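Local coordinates for HIT domain-containing protein (Sulfolobus tokodaii, PDB 2EO4) that is a zinc-binding member of the histidine triad family, probably a nucleotide-binding hydrolase, perhaps with adenylylsulfatase activity, at residues Leu64-Val73 with Ile131-Lys140. Numbering follows the deposited sequence.
Sequences LVSLGIKDAV and IIRESIENLK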
loop_
_atom_site.group_PDB
_atom_site.type_symbol
_atom_site.label_atom_id
_atom_site.label_comp_id
_atom_site.label_asym_id
_atom_site.label_seq_id
_atom_site.Cartn_x
_atom_site.Cartn_y
_atom_site.Cartn_z
ATOM N N LEU A 64 10.944 -5.840 3.426
ATOM C CA LEU A 64 12.373 -6.055 3.215
ATOM C C LEU A 64 12.968 -5.087 2.197
ATOM O O LEU A 64 13.976 -4.424 2.463
ATOM C CB LEU A 64 12.635 -7.491 2.750
ATOM C CG LEU A 64 14.074 -7.795 2.312
ATOM C CD1 LEU A 64 15.026 -7.541 3.471
ATOM C CD2 LEU A 64 14.177 -9.241 1.839
ATOM N N VAL A 65 12.344 -5.010 1.026
ATOM C CA VAL A 65 12.836 -4.130 -0.021
ATOM C C VAL A 65 12.789 -2.667 0.410
ATOM O O VAL A 65 13.705 -1.905 0.106
ATOM C CB VAL A 65 12.041 -4.334 -1.326
ATOM C CG1 VAL A 65 12.518 -3.354 -2.397
ATOM C CG2 VAL A 65 12.225 -5.771 -1.810
ATOM N N SER A 66 11.732 -2.278 1.121
ATOM C CA SER A 66 11.610 -0.902 1.592
ATOM C C SER A 66 12.759 -0.583 2.552
ATOM O O SER A 66 13.383 0.473 2.453
ATOM C CB SER A 66 10.266 -0.683 2.298
ATOM O OG SER A 66 9.181 -0.748 1.378
ATOM N N LEU A 67 13.034 -1.489 3.487
ATOM C CA LEU A 67 14.131 -1.260 4.425
ATOM C C LEU A 67 15.433 -1.117 3.642
ATOM O O LEU A 67 16.254 -0.244 3.933
ATOM C CB LEU A 67 14.238 -2.417 5.422
ATOM C CG LEU A 67 13.184 -2.437 6.534
ATOM C CD1 LEU A 67 13.234 -3.757 7.289
ATOM C CD2 LEU A 67 13.425 -1.263 7.477
ATOM N N GLY A 68 15.607 -1.973 2.641
ATOM C CA GLY A 68 16.810 -1.931 1.826
ATOM C C GLY A 68 16.974 -0.616 1.088
ATOM O O GLY A 68 18.051 -0.023 1.089
ATOM N N ILE A 69 15.904 -0.154 0.447
ATOM C CA ILE A 69 15.960 1.102 -0.289
ATOM C C ILE A 69 16.205 2.291 0.636
ATOM O O ILE A 69 17.034 3.151 0.336
ATOM C CB ILE A 69 14.654 1.343 -1.078
ATOM C CG1 ILE A 69 14.515 0.289 -2.181
ATOM C CG2 ILE A 69 14.654 2.753 -1.684
ATOM C CD1 ILE A 69 13.162 0.300 -2.891
ATOM N N LYS A 70 15.496 2.340 1.762
ATOM C CA LYS A 70 15.655 3.453 2.689
ATOM C C LYS A 70 17.111 3.580 3.121
ATOM O O LYS A 70 17.657 4.681 3.199
ATOM C CB LYS A 70 14.769 3.273 3.923
ATOM C CG LYS A 70 14.858 4.453 4.884
ATOM C CD LYS A 70 13.990 4.282 6.120
ATOM C CE LYS A 70 14.128 5.501 7.031
ATOM N NZ LYS A 70 13.426 5.328 8.330
ATOM N N ASP A 71 17.735 2.443 3.396
ATOM C CA ASP A 71 19.129 2.426 3.818
ATOM C C ASP A 71 20.054 2.854 2.682
ATOM O O ASP A 71 20.926 3.707 2.867
ATOM C CB ASP A 71 19.507 1.020 4.292
ATOM C CG ASP A 71 20.953 0.925 4.744
ATOM O OD1 ASP A 71 21.312 1.596 5.734
ATOM O OD2 ASP A 71 21.723 0.180 4.104
ATOM N N ALA A 72 19.848 2.271 1.505
ATOM C CA ALA A 72 20.673 2.555 0.332
ATOM C C ALA A 72 20.697 4.011 -0.125
ATOM O O ALA A 72 21.763 4.549 -0.418
ATOM C CB ALA A 72 20.247 1.657 -0.828
ATOM N N VAL A 73 19.534 4.652 -0.198
ATOM C CA VAL A 73 19.488 6.042 -0.639
ATOM C C VAL A 73 19.356 7.009 0.531
ATOM O O VAL A 73 19.145 8.201 0.334
ATOM C CB VAL A 73 18.316 6.285 -1.624
ATOM C CG1 VAL A 73 18.438 5.346 -2.812
ATOM C CG2 VAL A 73 16.987 6.090 -0.917
ATOM N N ILE A 131 23.693 -0.510 -5.199
ATOM C CA ILE A 131 23.635 -0.084 -3.806
ATOM C C ILE A 131 22.430 -0.667 -3.069
ATOM O O ILE A 131 22.528 -1.016 -1.894
ATOM C CB ILE A 131 23.603 1.453 -3.671
ATOM C CG1 ILE A 131 22.383 2.019 -4.394
ATOM C CG2 ILE A 131 24.886 2.049 -4.231
ATOM C CD1 ILE A 131 22.196 3.494 -4.168
ATOM N N ILE A 132 21.293 -0.771 -3.751
ATOM C CA ILE A 132 20.110 -1.335 -3.111
ATOM C C ILE A 132 20.330 -2.820 -2.825
ATOM O O ILE A 132 19.978 -3.307 -1.750
ATOM C CB ILE A 132 18.843 -1.147 -3.984
ATOM C CG1 ILE A 132 18.509 0.344 -4.082
ATOM C CG2 ILE A 132 17.669 -1.918 -3.374
ATOM C CD1 ILE A 132 17.391 0.678 -5.077
ATOM N N ARG A 133 20.917 -3.539 -3.775
ATOM C CA ARG A 133 21.182 -4.959 -3.571
ATOM C C ARG A 133 22.099 -5.126 -2.362
ATOM O O ARG A 133 21.869 -5.981 -1.509
ATOM C CB ARG A 133 21.835 -5.573 -4.812
ATOM C CG ARG A 133 20.848 -5.952 -5.914
ATOM C CD ARG A 133 21.570 -6.494 -7.139
ATOM N NE ARG A 133 20.660 -7.130 -8.087
ATOM C CZ ARG A 133 21.049 -7.696 -9.226
ATOM N NH1 ARG A 133 22.333 -7.699 -9.558
ATOM N NH2 ARG A 133 20.159 -8.272 -10.026
ATOM N N GLU A 134 23.132 -4.296 -2.293
ATOM C CA GLU A 134 24.080 -4.344 -1.183
ATOM C C GLU A 134 23.388 -4.129 0.165
ATOM O O GLU A 134 23.717 -4.796 1.149
ATOM C CB GLU A 134 25.177 -3.292 -1.389
ATOM C CG GLU A 134 26.168 -3.169 -0.234
ATOM C CD GLU A 134 27.355 -2.276 -0.567
ATOM O OE1 GLU A 134 27.150 -1.220 -1.199
ATOM O OE2 GLU A 134 28.492 -2.626 -0.182
ATOM N N SER A 135 22.425 -3.209 0.212
ATOM C CA SER A 135 21.704 -2.938 1.456
ATOM C C SER A 135 20.793 -4.098 1.841
ATOM O O SER A 135 20.671 -4.443 3.016
ATOM C CB SER A 135 20.866 -1.658 1.340
ATOM O OG SER A 135 21.680 -0.501 1.381
ATOM N N ILE A 136 20.146 -4.694 0.847
ATOM C CA ILE A 136 19.258 -5.815 1.108
ATOM C C ILE A 136 20.056 -7.026 1.600
ATOM O O ILE A 136 19.634 -7.714 2.527
ATOM C CB ILE A 136 18.438 -6.179 -0.160
ATOM C CG1 ILE A 136 17.462 -5.036 -0.471
ATOM C CG2 ILE A 136 17.699 -7.495 0.048
ATOM C CD1 ILE A 136 16.565 -5.270 -1.690
ATOM N N GLU A 137 21.212 -7.276 0.994
ATOM C CA GLU A 137 22.036 -8.409 1.404
ATOM C C GLU A 137 22.382 -8.278 2.879
ATOM O O GLU A 137 22.319 -9.253 3.625
ATOM C CB GLU A 137 23.316 -8.474 0.566
ATOM C CG GLU A 137 23.030 -8.631 -0.911
ATOM C CD GLU A 137 24.262 -8.472 -1.771
ATOM O OE1 GLU A 137 25.133 -7.642 -1.431
ATOM O OE2 GLU A 137 24.345 -9.170 -2.800
ATOM N N ASN A 138 22.734 -7.068 3.301
ATOM C CA ASN A 138 23.078 -6.831 4.699
ATOM C C ASN A 138 21.882 -7.091 5.612
ATOM O O ASN A 138 22.029 -7.634 6.708
ATOM C CB ASN A 138 23.575 -5.400 4.891
ATOM C CG ASN A 138 23.915 -5.090 6.336
ATOM O OD1 ASN A 138 24.769 -5.740 6.939
ATOM N ND2 ASN A 138 23.243 -4.093 6.900
ATOM N N LEU A 139 20.692 -6.706 5.164
ATOM C CA LEU A 139 19.501 -6.935 5.971
ATOM C C LEU A 139 19.257 -8.428 6.160
ATOM O O LEU A 139 18.764 -8.856 7.199
ATOM C CB LEU A 139 18.283 -6.272 5.317
ATOM C CG LEU A 139 18.249 -4.752 5.465
ATOM C CD1 LEU A 139 17.213 -4.162 4.512
ATOM C CD2 LEU A 139 17.928 -4.388 6.907
ATOM N N LYS A 140 19.606 -9.227 5.157
ATOM C CA LYS A 140 19.420 -10.666 5.262
ATOM C C LYS A 140 20.444 -11.271 6.220
ATOM O O LYS A 140 20.212 -12.327 6.808
ATOM C CB LYS A 140 19.556 -11.320 3.888
ATOM C CG LYS A 140 18.407 -11.016 2.942
ATOM C CD LYS A 140 18.625 -11.678 1.592
ATOM C CE LYS A 140 17.341 -11.702 0.781
ATOM N NZ LYS A 140 16.284 -12.478 1.494
HETATM O O HOH W 1 21.361 -2.574 5.058
#
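Gly68 and Ile136 mark the closest approach of two helices, their CA atoms 4.6 Å apart. With no side chain on Gly68, CG1 of Ile136 can come within 3.9 Å of Gly68 CA; a beta carbon there would clash with that methylene. The branched end of Leu139 packs against the bare glycine backbone, its CD1 3.3 Å from Gly68 N and also against Leu67 CB, while its CB touches Leu64 CD1 as the two leucine side chains pass in opposite directions. One turn on, Ala72 is the next small residue, its methyl CB set against Ile132 CG1 at 3.9 Å and near the backbone oxygen of Ile131. On the side facing the sheet, Ile69 CG1 meets Ile132 CG2, the two side chains crossing at a slant.

The segments' axes come within 7.9 Å at 122° between their N-to-C directions, close packing that the small Gly68 and Ala72 permit; this joins helix 122-143 to helix 52-72 of the HIT domain, which itself lies on the antiparallel sheet.

The polar contact lies along one margin. Ser135 OG donates to Asp71 OD2 (2.8 Å), reaching the anti side of the carboxylate, 23° out of its plane. With chi1 at 180°, the aspartate's CG is swung opposite its own amide nitrogen and OD2 comes over the serine. The small serine suits the place, its CB 3.3 Å from Gly68 O and its OG 3.4 Å from Ala72 CB. Replacing Ser135 with alanine would remove the hydroxyl, and Asp71 would probably be less firmly fixed in rotation, its OD2 left to a water that also donates to Ser135 O and accepts from Asn138 ND2. Toward the sheet, Val65 and Ile69 reach Ile99 of strand 97-102. Farther round helix 52-72, Leu67 packs on Leu48 of the second subunit.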